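Local coordinates for protein manganese-containing pseudocatalase (Thermus thermophilus, PDB 2V8T) that probably breaks down hydrogen peroxide as a catalase, using a pair of manganese ions bound in each subunit, at residues A274-D277 / A282-F285. Residues are numbered along the deposited sequence; the frame is centred on the assembly and turned at random.
Sequences AGHD and APEF
Chi1 of His276, -177°, sets the imidazole beside its own carbonyl carbon and sends it along the 282-285 chain, while chi2 of -151° turns the NE2 edge onto two successive carbonyls. The stronger bond runs from His276 NE2 to Phe285 O at 2.8 Å; that oxygen lies in the ring plane, although NE2 stands well above the plane of the carbonyl. His276 NE2 also reaches Glu284 O at 3.0 Å, a weak bond bent to 125° at the hydrogen, so one N-H is shared between neighbouring peptides. Farther along the same edge, His276 CD2 rests 3.4 Å from Ala282 O. Next to the histidine, the backbones close a single antiparallel bridge, the hydrogen-bonded pair Asp277 and Ala282. Asp277 N meets Ala282 O almost head-on at 2.9 Å, and Ala282 N returns a bond to Asp277 O at 3.1 Å. Beyond the cis peptide before Pro283, the chain brings the carbonyls of Glu284 and Phe285 to NE2 of His276. Glu284 OE2 uses its anti lone pair to accept from Phe285 N, tying down the peptide that links the two residues. A leucine in place of His276 would probably leave the Glu284 and Phe285 carbonyls without this donor and the two segments tied less firmly beyond the bridge. The other ring nitrogen, ND1, accepts a hydrogen bond from Glu94 N, so the histidine pins two loops together. Arg51 of a second subunit packs on Ala282 and Pro283. The buried contact belongs to the loop leading from strand 269-270 to helix 288-299, away from the manganese site; the helix's Tyr291 and Leu290 touch Pro283 and Glu284.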
loop_
_atom_site.group_PDB
_atom_site.type_symbol
_atom_site.label_atom_id
_atom_site.label_comp_id
_atom_site.label_asym_id
_atom_site.label_seq_id
_atom_site.Cartn_x
_atom_site.Cartn_y
_atom_site.Cartn_z
ATOM N N ALA A 274 -26.185 -5.256 17.009
ATOM C CA ALA A 274 -26.408 -3.821 16.859
ATOM C C ALA A 274 -27.813 -3.439 16.461
ATOM O O ALA A 274 -28.105 -2.231 16.510
ATOM C CB ALA A 274 -25.424 -3.249 15.820
ATOM N N GLY A 275 -28.656 -4.397 16.092
ATOM C CA GLY A 275 -30.014 -4.065 15.755
ATOM C C GLY A 275 -30.159 -3.462 14.388
ATOM O O GLY A 275 -29.242 -3.469 13.556
ATOM N N HIS A 276 -31.332 -2.904 14.110
ATOM C CA HIS A 276 -31.625 -2.332 12.799
ATOM C C HIS A 276 -31.099 -0.908 12.711
ATOM O O HIS A 276 -31.327 -0.104 13.602
ATOM C CB HIS A 276 -33.136 -2.356 12.603
ATOM C CG HIS A 276 -33.621 -1.883 11.280
ATOM N ND1 HIS A 276 -34.881 -1.308 11.175
ATOM C CD2 HIS A 276 -33.053 -1.904 10.039
ATOM C CE1 HIS A 276 -35.032 -1.010 9.898
ATOM N NE2 HIS A 276 -33.950 -1.340 9.184
ATOM N N ASP A 277 -30.454 -0.581 11.595
ATOM C CA ASP A 277 -30.113 0.790 11.226
ATOM C C ASP A 277 -30.602 0.990 9.797
ATOM O O ASP A 277 -29.958 0.572 8.824
ATOM C CB ASP A 277 -28.604 1.053 11.384
ATOM C CG ASP A 277 -28.193 2.494 11.143
ATOM O OD1 ASP A 277 -28.904 3.177 10.350
ATOM O OD2 ASP A 277 -27.135 2.901 11.694
ATOM N N ALA A 282 -29.285 -1.933 7.046
ATOM C CA ALA A 282 -28.574 -3.014 7.760
ATOM C C ALA A 282 -29.491 -3.528 8.874
ATOM O O ALA A 282 -29.824 -2.758 9.780
ATOM C CB ALA A 282 -27.256 -2.465 8.289
ATOM N N PRO A 283 -29.943 -4.772 8.825
ATOM C CA PRO A 283 -29.584 -5.817 7.840
ATOM C C PRO A 283 -30.339 -5.690 6.517
ATOM O O PRO A 283 -29.983 -6.374 5.546
ATOM C CB PRO A 283 -29.991 -7.108 8.578
ATOM C CG PRO A 283 -31.162 -6.693 9.442
ATOM C CD PRO A 283 -30.841 -5.298 9.879
ATOM N N GLU A 284 -31.356 -4.827 6.487
ATOM C CA GLU A 284 -32.100 -4.470 5.287
ATOM C C GLU A 284 -32.706 -3.111 5.566
ATOM O O GLU A 284 -32.837 -2.711 6.737
ATOM C CB GLU A 284 -33.156 -5.552 4.975
ATOM C CG GLU A 284 -33.914 -5.381 3.636
ATOM C CD GLU A 284 -32.960 -5.239 2.472
ATOM O OE1 GLU A 284 -32.643 -6.286 1.817
ATOM O OE2 GLU A 284 -32.497 -4.074 2.227
ATOM N N PHE A 285 -33.147 -2.403 4.506
ATOM C CA PHE A 285 -33.825 -1.124 4.736
ATOM C C PHE A 285 -35.029 -1.290 5.660
ATOM O O PHE A 285 -35.119 -0.620 6.690
ATOM C CB PHE A 285 -34.214 -0.492 3.394
ATOM C CG PHE A 285 -34.918 0.812 3.503
ATOM C CD1 PHE A 285 -34.398 1.875 4.262
ATOM C CD2 PHE A 285 -36.081 1.019 2.800
ATOM C CE1 PHE A 285 -35.092 3.099 4.370
ATOM C CE2 PHE A 285 -36.720 2.256 2.859
ATOM C CZ PHE A 285 -36.231 3.282 3.655
#